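Side-chain contacts in aclacinomycin-N/aclacinomycin-A oxidase (Streptomyces galilaeus, PDB 2IPI), which oxidises the terminal sugar of aclacinomycins in two successive steps, turning aclacinomycin N into A and then A into Y, with a bicovalently bound FAD and molecular oxygen: residues Ala274-Asn279 with Asn321-Ala326; Ile307-Asp310 with Gly315-Ala318; Leu489-Asn494 with Leu515-Pro520. One frame throughout, in Å; residues are numbered along the deposited sequence.

Interactions 1 and 2 are neighbours, their centres about 13 Å apart, and both draw on helix 316-327; they meet where F323 CD1 packs on I307 CD1 at 4.0 Å. Interaction 2 joins this helix to the strand that precedes it, and interaction 1 joins it to helix 262-278. The side chain of H276 in interaction 1 comes within about 7 Å of that of the proton acceptor Y397, while interaction 2 lies away from the catalytic and ligand-binding sites. Interaction 3 stands apart, its centre about 35 and 38 Å from those of interactions 1 and 2. There the side chain of Y490 is about 5 Å from that of the other proton acceptor, Y469, and that of L515 about 9 Å from the FAD.

Interaction 1: Ala274-Asn279 with Asn321-Ala326; sequences AWHQSN and NDFVAA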
ATOM      1  N   ALA A 274     -19.651  -6.838  11.694  1.00 14.62           N
ATOM      2  CA  ALA A 274     -20.021  -6.416  13.046  1.00 15.64           C
ATOM      3  C   ALA A 274     -18.852  -6.592  14.026  1.00 16.04           C
ATOM      4  O   ALA A 274     -18.744  -5.783  14.946  1.00 20.37           O
ATOM      5  CB  ALA A 274     -21.234  -7.174  13.569  1.00 16.47           C
ATOM      6  N   TRP A 275     -18.014  -7.613  13.855  1.00 16.16           N
ATOM      7  CA  TRP A 275     -16.910  -7.926  14.765  1.00 18.63           C
ATOM      8  C   TRP A 275     -15.831  -6.852  14.668  1.00 20.14           C
ATOM      9  O   TRP A 275     -15.316  -6.344  15.668  1.00 22.40           O
ATOM     10  CB  TRP A 275     -16.320  -9.297  14.439  1.00 18.55           C
ATOM     11  CG  TRP A 275     -15.218  -9.803  15.317  1.00 21.25           C
ATOM     12  CD1 TRP A 275     -15.355 -10.657  16.389  1.00 19.52           C
ATOM     13  CD2 TRP A 275     -13.813  -9.511  15.227  1.00 21.92           C
ATOM     14  NE1 TRP A 275     -14.135 -10.907  16.961  1.00 19.43           N
ATOM     15  CE2 TRP A 275     -13.165 -10.220  16.273  1.00 21.89           C
ATOM     16  CE3 TRP A 275     -13.020  -8.729  14.378  1.00 21.25           C
ATOM     17  CZ2 TRP A 275     -11.790 -10.159  16.479  1.00 21.79           C
ATOM     18  CZ3 TRP A 275     -11.659  -8.673  14.584  1.00 20.77           C
ATOM     19  CH2 TRP A 275     -11.044  -9.380  15.623  1.00 20.33           C
ATOM     20  N   HIS A 276     -15.500  -6.526  13.378  1.00 18.16           N
ATOM     21  CA  HIS A 276     -14.468  -5.505  13.170  1.00 18.12           C
ATOM     22  C   HIS A 276     -14.867  -4.169  13.768  1.00 18.85           C
ATOM     23  O   HIS A 276     -14.010  -3.426  14.243  1.00 18.36           O
ATOM     24  CB  HIS A 276     -14.142  -5.367  11.678  1.00 16.50           C
ATOM     25  CG  HIS A 276     -13.220  -6.461  11.237  1.00 16.69           C
ATOM     26  ND1 HIS A 276     -13.650  -7.717  10.852  1.00 16.58           N
ATOM     27  CD2 HIS A 276     -11.871  -6.474  11.145  1.00 13.03           C
ATOM     28  CE1 HIS A 276     -12.597  -8.446  10.534  1.00 18.07           C
ATOM     29  NE2 HIS A 276     -11.509  -7.721  10.700  1.00 16.62           N
ATOM     30  N   GLN A 277     -16.164  -3.870  13.758  1.00 17.06           N
ATOM     31  CA  GLN A 277     -16.576  -2.590  14.332  1.00 20.91           C
ATOM     32  C   GLN A 277     -16.415  -2.640  15.844  1.00 21.57           C
ATOM     33  O   GLN A 277     -16.237  -1.609  16.491  1.00 18.88           O
ATOM     34  CB  GLN A 277     -18.008  -2.259  13.924  1.00 22.79           C
ATOM     35  CG  GLN A 277     -18.515  -0.887  14.329  1.00 26.81           C
ATOM     36  CD  GLN A 277     -20.026  -0.768  14.228  1.00 29.21           C
ATOM     37  OE1 GLN A 277     -20.650  -1.382  13.364  1.00 18.51           O
ATOM     38  NE2 GLN A 277     -20.647   0.022  15.102  1.00 27.98           N
ATOM     39  N   SER A 278     -16.593  -3.857  16.568  1.00 25.40           N
ATOM     40  CA  SER A 278     -16.455  -3.949  18.016  1.00 24.83           C
ATOM     41  C   SER A 278     -14.998  -4.155  18.420  1.00 24.34           C
ATOM     42  O   SER A 278     -14.595  -3.745  19.535  1.00 24.18           O
ATOM     43  CB  SER A 278     -17.319  -5.085  18.567  1.00 24.58           C
ATOM     44  OG  SER A 278     -18.695  -4.830  18.347  1.00 21.92           O
ATOM     45  N   ASN A 279     -14.157  -4.746  17.604  1.00 20.47           N
ATOM     46  CA  ASN A 279     -12.850  -5.178  18.078  1.00 20.13           C
ATOM     47  C   ASN A 279     -11.659  -4.596  17.346  1.00 19.43           C
ATOM     48  O   ASN A 279     -11.152  -5.231  16.420  1.00 19.06           O
ATOM     49  CB  ASN A 279     -12.797  -6.709  17.934  1.00 21.19           C
ATOM     50  CG  ASN A 279     -12.292  -7.415  19.170  1.00 31.06           C
ATOM     51  OD1 ASN A 279     -11.111  -7.764  19.216  1.00 45.57           O
ATOM     52  ND2 ASN A 279     -13.170  -7.604  20.154  1.00 32.97           N
ATOM     53  N   ASN A 321      -9.839 -18.997  17.352  1.00 16.62           N
ATOM     54  CA  ASN A 321     -11.068 -19.734  17.016  1.00 21.39           C
ATOM     55  C   ASN A 321     -12.298 -18.989  17.532  1.00 22.10           C
ATOM     56  O   ASN A 321     -13.398 -19.196  17.018  1.00 20.49           O
ATOM     57  CB  ASN A 321     -11.056 -21.178  17.506  1.00 25.95           C
ATOM     58  CG  ASN A 321      -9.913 -21.530  18.421  1.00 31.58           C
ATOM     59  OD1 ASN A 321      -9.875 -21.044  19.556  1.00 37.87           O
ATOM     60  ND2 ASN A 321      -8.997 -22.370  17.945  1.00 32.75           N
ATOM     61  N   ASP A 322     -12.140 -18.109  18.513  1.00 22.50           N
ATOM     62  CA  ASP A 322     -13.267 -17.308  19.001  1.00 21.87           C
ATOM     63  C   ASP A 322     -13.727 -16.325  17.926  1.00 18.46           C
ATOM     64  O   ASP A 322     -14.907 -16.013  17.798  1.00 22.06           O
ATOM     65  CB  ASP A 322     -12.911 -16.566  20.281  1.00 26.02           C
ATOM     66  CG  ASP A 322     -13.157 -17.345  21.558  1.00 27.90           C
ATOM     67  OD1 ASP A 322     -13.512 -18.545  21.516  1.00 34.78           O
ATOM     68  OD2 ASP A 322     -12.982 -16.763  22.649  1.00 27.03           O
ATOM     69  N   PHE A 323     -12.783 -15.828  17.136  1.00 14.42           N
ATOM     70  CA  PHE A 323     -13.088 -14.901  16.046  1.00 15.38           C
ATOM     71  C   PHE A 323     -13.820 -15.637  14.931  1.00 15.51           C
ATOM     72  O   PHE A 323     -14.934 -15.236  14.577  1.00 22.05           O
ATOM     73  CB  PHE A 323     -11.809 -14.234  15.553  1.00 16.59           C
ATOM     74  CG  PHE A 323     -11.861 -13.567  14.181  1.00 16.49           C
ATOM     75  CD1 PHE A 323     -10.859 -13.847  13.261  1.00 15.07           C
ATOM     76  CD2 PHE A 323     -12.871 -12.684  13.828  1.00 16.59           C
ATOM     77  CE1 PHE A 323     -10.837 -13.247  12.013  1.00 16.50           C
ATOM     78  CE2 PHE A 323     -12.872 -12.087  12.578  1.00 18.00           C
ATOM     79  CZ  PHE A 323     -11.864 -12.384  11.668  1.00 17.45           C
ATOM     80  N   VAL A 324     -13.262 -16.703  14.377  1.00 14.36           N
ATOM     81  CA  VAL A 324     -13.991 -17.394  13.309  1.00 19.18           C
ATOM     82  C   VAL A 324     -15.343 -17.897  13.819  1.00 21.95           C
ATOM     83  O   VAL A 324     -16.309 -17.926  13.065  1.00 18.52           O
ATOM     84  CB  VAL A 324     -13.206 -18.555  12.695  1.00 20.71           C
ATOM     85  CG1 VAL A 324     -11.721 -18.230  12.559  1.00 20.64           C
ATOM     86  CG2 VAL A 324     -13.381 -19.816  13.529  1.00 29.29           C
ATOM     87  N   ALA A 325     -15.404 -18.273  15.100  1.00 22.25           N
ATOM     88  CA  ALA A 325     -16.702 -18.703  15.627  1.00 23.08           C
ATOM     89  C   ALA A 325     -17.681 -17.533  15.568  1.00 22.84           C
ATOM     90  O   ALA A 325     -18.903 -17.688  15.450  1.00 23.92           O
ATOM     91  CB  ALA A 325     -16.557 -19.263  17.027  1.00 25.08           C
ATOM     92  N   ALA A 326     -17.150 -16.309  15.635  1.00 19.25           N
ATOM     93  CA  ALA A 326     -18.046 -15.151  15.492  1.00 17.18           C
ATOM     94  C   ALA A 326     -18.379 -14.940  14.021  1.00 15.45           C
ATOM     95  O   ALA A 326     -19.487 -14.564  13.643  1.00 23.52           O
ATOM     96  CB  ALA A 326     -17.429 -13.904  16.102  1.00 13.21           C
TER
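W275 and F323 carry this helix-helix contact. F323 lays its CD2 over the centre of the indole face, 3.5 Å from W275 CE2, and the two rings are inclined at 41°, so the phenyl group leans on the indole with one side instead of stacking flat. The opposite indole face receives CB of N279, four residues on in the chain, and Y286 meets the indole edge-to-face. This grip from several directions fixes the tilt of the tryptophan, whose CG, anti to the backbone N (chi1 -177°), carries the indole toward helix 316-327.

The remaining apolar touches are smaller. A326 brings its methyl CB to 3.9 Å from W275 CD1, on the pyrrole part of the ring. H276 reaches F323 CZ with CE1 at 4.2 Å, and its imidazole also takes W275 CE3 over one face.

Among the polar groups, H276 ND1 is hydrogen-bonded to the carbonyl of H272.

The axes of the two short helical segments approach to 11.1 Å, with their N-to-C directions at 132°: helices 262-278 and 316-327 are joined through their side chains in the layer on the seven-stranded antiparallel sheet of the substrate-binding domain.

Interaction 2: Ile307-Asp310 with Gly315-Ala318; sequences IQID and GAEA
I309 has CG1 anti to its main-chain nitrogen (chi1 -160°), and this setting leaves its other branch, the CG2 methyl, facing A316. What meets is methyl against methyl: I309 CG2 stands 4.5 Å from A316 CB, a loose van der Waals approach; CB of both residues is directed toward the opposite segment. The same alanine CB also lies 4.0 Å from the carbonyl oxygen of D310, so this methyl meets both the CG2 branch of I309 and the carbonyl of the last residue of the strand. The alanine is small enough for the CA atoms of I309 and A316 to stand 7.3 Å apart.

The pair lies at a strand-turn-helix connection. Strand 302-310 belongs to the seven-stranded antiparallel sheet, the chain turns through a short loop, and helix 316-327 doubles back over the face of that sheet. G315 is the N-cap residue, with a positive phi of 48° that suits glycine, and I309 also packs against L319 and L320 farther along the helix.

Polar groups are bonded on both sides of the turn. D310 OD1 accepts hydrogen bonds from the backbone N of G312, inside the loop, and of T246. On the helix side, E317 OE2 is hydrogen-bonded to NE2 of H251 on the adjacent strand 248-256, while OE1 has a weak bond to ND2 of N321.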
ATOM      1  N   ILE A 307      -5.996 -15.665   8.545  1.00 16.59           N
ATOM      2  CA  ILE A 307      -5.844 -14.958   9.804  1.00 17.91           C
ATOM      3  C   ILE A 307      -4.490 -15.208  10.457  1.00 17.26           C
ATOM      4  O   ILE A 307      -3.921 -16.302  10.377  1.00 15.25           O
ATOM      5  CB  ILE A 307      -7.002 -15.361  10.746  1.00 22.83           C
ATOM      6  CG1 ILE A 307      -6.539 -15.922  12.090  1.00 26.65           C
ATOM      7  CG2 ILE A 307      -7.977 -16.333  10.086  1.00 20.19           C
ATOM      8  CD1 ILE A 307      -7.693 -16.313  12.998  1.00 24.51           C
ATOM      9  N   GLN A 308      -3.919 -14.194  11.119  1.00 12.60           N
ATOM     10  CA  GLN A 308      -2.638 -14.482  11.776  1.00 13.90           C
ATOM     11  C   GLN A 308      -2.491 -13.678  13.065  1.00 15.10           C
ATOM     12  O   GLN A 308      -3.163 -12.666  13.232  1.00 16.12           O
ATOM     13  CB  GLN A 308      -1.472 -14.229  10.831  1.00 13.14           C
ATOM     14  CG  GLN A 308      -1.176 -12.763  10.564  1.00 14.65           C
ATOM     15  CD  GLN A 308      -0.254 -12.557   9.377  1.00 15.76           C
ATOM     16  OE1 GLN A 308       0.960 -12.805   9.440  1.00 21.04           O
ATOM     17  NE2 GLN A 308      -0.850 -12.096   8.285  1.00 14.92           N
ATOM     18  N   ILE A 309      -1.626 -14.134  13.966  1.00 15.44           N
ATOM     19  CA  ILE A 309      -1.382 -13.458  15.230  1.00 15.01           C
ATOM     20  C   ILE A 309      -0.044 -13.905  15.831  1.00 18.68           C
ATOM     21  O   ILE A 309       0.479 -14.960  15.477  1.00 23.69           O
ATOM     22  CB  ILE A 309      -2.496 -13.726  16.266  1.00 13.11           C
ATOM     23  CG1 ILE A 309      -2.551 -12.717  17.393  1.00  7.00           C
ATOM     24  CG2 ILE A 309      -2.361 -15.147  16.819  1.00 13.48           C
ATOM     25  CD1 ILE A 309      -3.874 -12.551  18.098  1.00 11.68           C
ATOM     26  N   ASP A 310       0.497 -13.100  16.740  1.00 17.83           N
ATOM     27  CA  ASP A 310       1.753 -13.444  17.415  1.00 16.38           C
ATOM     28  C   ASP A 310       1.504 -14.684  18.265  1.00 16.64           C
ATOM     29  O   ASP A 310       0.733 -14.636  19.229  1.00 13.38           O
ATOM     30  CB  ASP A 310       2.226 -12.257  18.225  1.00 16.41           C
ATOM     31  CG  ASP A 310       3.207 -12.470  19.342  1.00 19.42           C
ATOM     32  OD1 ASP A 310       4.099 -13.338  19.256  1.00 22.82           O
ATOM     33  OD2 ASP A 310       3.096 -11.715  20.345  1.00 22.14           O
ATOM     34  N   GLY A 315      -3.123 -17.230  25.458  1.00 23.16           N
ATOM     35  CA  GLY A 315      -4.371 -17.694  24.865  1.00 21.23           C
ATOM     36  C   GLY A 315      -4.490 -17.246  23.415  1.00 20.64           C
ATOM     37  O   GLY A 315      -5.546 -16.747  23.006  1.00 18.33           O
ATOM     38  N   ALA A 316      -3.390 -17.422  22.688  1.00 20.11           N
ATOM     39  CA  ALA A 316      -3.318 -17.059  21.282  1.00 21.79           C
ATOM     40  C   ALA A 316      -4.310 -17.852  20.444  1.00 23.12           C
ATOM     41  O   ALA A 316      -5.098 -17.327  19.660  1.00 28.12           O
ATOM     42  CB  ALA A 316      -1.910 -17.281  20.727  1.00 15.72           C
ATOM     43  N   GLU A 317      -4.260 -19.178  20.606  1.00 20.77           N
ATOM     44  CA  GLU A 317      -5.113 -20.060  19.822  1.00 20.47           C
ATOM     45  C   GLU A 317      -6.594 -19.755  20.050  1.00 17.86           C
ATOM     46  O   GLU A 317      -7.400 -19.798  19.122  1.00 17.69           O
ATOM     47  CB  GLU A 317      -4.835 -21.521  20.162  1.00 25.61           C
ATOM     48  CG  GLU A 317      -4.218 -22.323  19.041  1.00 29.02           C
ATOM     49  CD  GLU A 317      -5.054 -22.421  17.777  1.00 26.89           C
ATOM     50  OE1 GLU A 317      -6.274 -22.667  17.854  1.00 25.66           O
ATOM     51  OE2 GLU A 317      -4.436 -22.270  16.700  1.00 28.55           O
ATOM     52  N   ALA A 318      -6.911 -19.449  21.295  1.00 20.16           N
ATOM     53  CA  ALA A 318      -8.236 -19.129  21.794  1.00 21.51           C
ATOM     54  C   ALA A 318      -8.821 -17.874  21.160  1.00 23.17           C
ATOM     55  O   ALA A 318      -9.998 -17.862  20.780  1.00 18.86           O
ATOM     56  CB  ALA A 318      -8.180 -18.972  23.313  1.00 29.83           C
TER

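Interaction 3: Leu489-Asn494 with Leu515-Pro520; sequences LYYKGN and LSVRPP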
ATOM      1  N   LEU A 489     -11.052  12.253  -2.075  1.00 12.02           N
ATOM      2  CA  LEU A 489     -11.178  10.819  -1.917  1.00 13.65           C
ATOM      3  C   LEU A 489      -9.946  10.254  -1.219  1.00 11.46           C
ATOM      4  O   LEU A 489     -10.086   9.460  -0.300  1.00 11.43           O
ATOM      5  CB  LEU A 489     -11.377  10.123  -3.265  1.00 14.58           C
ATOM      6  CG  LEU A 489     -12.713  10.336  -3.979  1.00 13.22           C
ATOM      7  CD1 LEU A 489     -12.829   9.359  -5.141  1.00  8.20           C
ATOM      8  CD2 LEU A 489     -13.899  10.174  -3.041  1.00 12.67           C
ATOM      9  N   TYR A 490      -8.763  10.684  -1.675  1.00 12.69           N
ATOM     10  CA  TYR A 490      -7.542  10.070  -1.143  1.00  9.37           C
ATOM     11  C   TYR A 490      -7.001  10.739   0.113  1.00 14.09           C
ATOM     12  O   TYR A 490      -6.350  10.088   0.945  1.00 13.55           O
ATOM     13  CB  TYR A 490      -6.471  10.097  -2.237  1.00  9.71           C
ATOM     14  CG  TYR A 490      -6.539   9.011  -3.270  1.00 11.38           C
ATOM     15  CD1 TYR A 490      -6.638   9.335  -4.620  1.00 15.66           C
ATOM     16  CD2 TYR A 490      -6.518   7.654  -2.962  1.00 12.66           C
ATOM     17  CE1 TYR A 490      -6.704   8.369  -5.613  1.00 14.62           C
ATOM     18  CE2 TYR A 490      -6.583   6.677  -3.944  1.00  7.07           C
ATOM     19  CZ  TYR A 490      -6.680   7.030  -5.268  1.00 14.18           C
ATOM     20  OH  TYR A 490      -6.744   6.064  -6.261  1.00 12.39           O
ATOM     21  N   TYR A 491      -7.166  12.043   0.297  1.00 11.65           N
ATOM     22  CA  TYR A 491      -6.483  12.745   1.375  1.00 11.89           C
ATOM     23  C   TYR A 491      -7.401  13.509   2.318  1.00 14.13           C
ATOM     24  O   TYR A 491      -6.883  14.111   3.278  1.00 12.26           O
ATOM     25  CB  TYR A 491      -5.513  13.786   0.775  1.00 10.61           C
ATOM     26  CG  TYR A 491      -4.509  13.312  -0.231  1.00 11.87           C
ATOM     27  CD1 TYR A 491      -3.440  12.489   0.135  1.00 10.36           C
ATOM     28  CD2 TYR A 491      -4.596  13.673  -1.562  1.00  8.49           C
ATOM     29  CE1 TYR A 491      -2.516  12.062  -0.809  1.00  9.78           C
ATOM     30  CE2 TYR A 491      -3.687  13.254  -2.504  1.00  9.14           C
ATOM     31  CZ  TYR A 491      -2.643  12.446  -2.121  1.00  9.19           C
ATOM     32  OH  TYR A 491      -1.765  12.057  -3.095  1.00  9.50           O
ATOM     33  N   LYS A 492      -8.703  13.538   2.067  1.00 10.23           N
ATOM     34  CA  LYS A 492      -9.668  14.317   2.827  1.00 11.58           C
ATOM     35  C   LYS A 492      -9.160  15.720   3.111  1.00 12.54           C
ATOM     36  O   LYS A 492      -8.580  16.334   2.220  1.00 13.62           O
ATOM     37  CB  LYS A 492     -10.014  13.588   4.134  1.00 12.58           C
ATOM     38  CG  LYS A 492     -10.604  12.204   3.815  1.00 12.15           C
ATOM     39  CD  LYS A 492     -10.516  11.300   5.040  1.00 13.69           C
ATOM     40  CE  LYS A 492     -11.474  11.730   6.138  1.00 15.14           C
ATOM     41  NZ  LYS A 492     -12.473  10.706   6.548  1.00 13.10           N
ATOM     42  N   GLY A 493      -9.345  16.253   4.313  1.00 13.47           N
ATOM     43  CA  GLY A 493      -8.960  17.621   4.609  1.00 17.06           C
ATOM     44  C   GLY A 493      -7.481  17.925   4.554  1.00 17.17           C
ATOM     45  O   GLY A 493      -7.071  19.052   4.833  1.00 20.25           O
ATOM     46  N   ASN A 494      -6.659  16.932   4.227  1.00 16.18           N
ATOM     47  CA  ASN A 494      -5.209  17.102   4.242  1.00 16.41           C
ATOM     48  C   ASN A 494      -4.645  17.657   2.955  1.00 17.23           C
ATOM     49  O   ASN A 494      -3.486  18.091   2.941  1.00 20.43           O
ATOM     50  CB  ASN A 494      -4.547  15.752   4.556  1.00 14.22           C
ATOM     51  CG  ASN A 494      -4.405  15.567   6.056  1.00 13.22           C
ATOM     52  OD1 ASN A 494      -4.859  16.387   6.857  1.00 11.27           O
ATOM     53  ND2 ASN A 494      -3.756  14.462   6.437  1.00 10.45           N
ATOM     54  N   LEU A 515      -2.184  10.960 -11.096  1.00 18.62           N
ATOM     55  CA  LEU A 515      -3.012  11.278  -9.899  1.00 18.39           C
ATOM     56  C   LEU A 515      -2.197  12.113  -8.924  1.00 16.28           C
ATOM     57  O   LEU A 515      -2.189  11.868  -7.720  1.00 16.70           O
ATOM     58  CB  LEU A 515      -3.543   9.984  -9.284  1.00 18.49           C
ATOM     59  CG  LEU A 515      -4.979   9.591  -9.676  1.00 20.92           C
ATOM     60  CD1 LEU A 515      -5.300   9.995 -11.103  1.00 21.23           C
ATOM     61  CD2 LEU A 515      -5.210   8.097  -9.483  1.00 20.78           C
ATOM     62  N   SER A 516      -1.505  13.089  -9.478  1.00 16.91           N
ATOM     63  CA  SER A 516      -0.519  13.946  -8.847  1.00 15.93           C
ATOM     64  C   SER A 516      -1.112  15.117  -8.070  1.00 13.33           C
ATOM     65  O   SER A 516      -2.104  15.687  -8.510  1.00  9.46           O
ATOM     66  CB  SER A 516       0.399  14.522  -9.948  1.00 15.14           C
ATOM     67  OG  SER A 516       1.754  14.384  -9.567  1.00 25.36           O
ATOM     68  N   VAL A 517      -0.490  15.454  -6.946  1.00  9.65           N
ATOM     69  CA  VAL A 517      -0.790  16.635  -6.165  1.00  8.80           C
ATOM     70  C   VAL A 517      -0.461  17.887  -6.977  1.00 10.56           C
ATOM     71  O   VAL A 517       0.616  17.999  -7.586  1.00 11.65           O
ATOM     72  CB  VAL A 517      -0.001  16.690  -4.843  1.00  8.28           C
ATOM     73  CG1 VAL A 517      -0.366  15.515  -3.929  1.00  7.10           C
ATOM     74  CG2 VAL A 517       1.494  16.691  -5.118  1.00 21.85           C
ATOM     75  N   ARG A 518      -1.397  18.833  -6.990  1.00 11.89           N
ATOM     76  CA  ARG A 518      -1.236  20.042  -7.788  1.00 15.04           C
ATOM     77  C   ARG A 518      -0.927  21.247  -6.907  1.00 14.76           C
ATOM     78  O   ARG A 518      -1.373  21.362  -5.760  1.00 15.17           O
ATOM     79  CB  ARG A 518      -2.493  20.306  -8.619  1.00 14.03           C
ATOM     80  N   PRO A 519      -0.163  22.183  -7.445  1.00 13.94           N
ATOM     81  CA  PRO A 519       0.074  23.427  -6.700  1.00 16.30           C
ATOM     82  C   PRO A 519      -1.227  24.230  -6.638  1.00 19.73           C
ATOM     83  O   PRO A 519      -2.071  24.051  -7.528  1.00 22.82           O
ATOM     84  CB  PRO A 519       1.138  24.131  -7.537  1.00 12.47           C
ATOM     85  CG  PRO A 519       1.003  23.561  -8.905  1.00 12.85           C
ATOM     86  CD  PRO A 519       0.501  22.143  -8.751  1.00 11.59           C
ATOM     87  N   PRO A 520      -1.400  25.077  -5.634  1.00 15.48           N
ATOM     88  CA  PRO A 520      -2.692  25.740  -5.433  1.00 19.30           C
ATOM     89  C   PRO A 520      -2.967  26.876  -6.401  1.00 21.93           C
ATOM     90  O   PRO A 520      -2.528  26.920  -7.548  1.00 25.89           O
ATOM     91  CB  PRO A 520      -2.582  26.319  -4.020  1.00 20.45           C
ATOM     92  CG  PRO A 520      -1.281  25.875  -3.464  1.00 16.86           C
ATOM     93  CD  PRO A 520      -0.409  25.479  -4.625  1.00 16.12           C
TER
HETATM   94  O   HOH W   1      -0.591  11.560  -5.530  1.00 13.99           O
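The last turn of helix 486-491, which breaks at K492 (phi 44°) and is followed by a 3.0 Å bond from N494 N to Y491 O, faces an irregular stretch near the C-terminus, with CA atoms no nearer than 9.9 Å (Y490 to L515). Two tyrosines bridge that wide gap.

Y490 crosses the side chain of L515 at about a right angle. The leucine methyl CD2 lies 4.1 Å from Y490 OH and 4.2 Å from CE1, touching the phenol obliquely at its far corner. The hydroxyl itself is engaged with the backbone carbonyl of Y469, and the amide of D471 adds a weak bond to it.

Y491 starts from a CG anti to the carbonyl carbon (chi1 -54°), and its ring reaches down to V517, whose CG1 is 3.8 Å from Y491 OH. Over the centre of one ring face lies CB of Y490. A water also joins the two segments: it donates to Y491 OH and to L515 O, both at 2.7 Å. Since Y491 OH is bonded to the carbonyl of G214 as well, its hydroxyl accepts from the water while giving its proton to that carbonyl, and the ring is pinned at its polar end.

Farther on, Y495 OH and Q499 NE2 hold the main chain of R518 against helix 495-505.

Both segments belong to the berberine-bridge-type C-terminal region of these flavin oxidases. Y490, through its bond to the carbonyl of Y469, is placed as a second-shell residue of that catalytic, substrate-binding tyrosine, beside the FAD-binding N468.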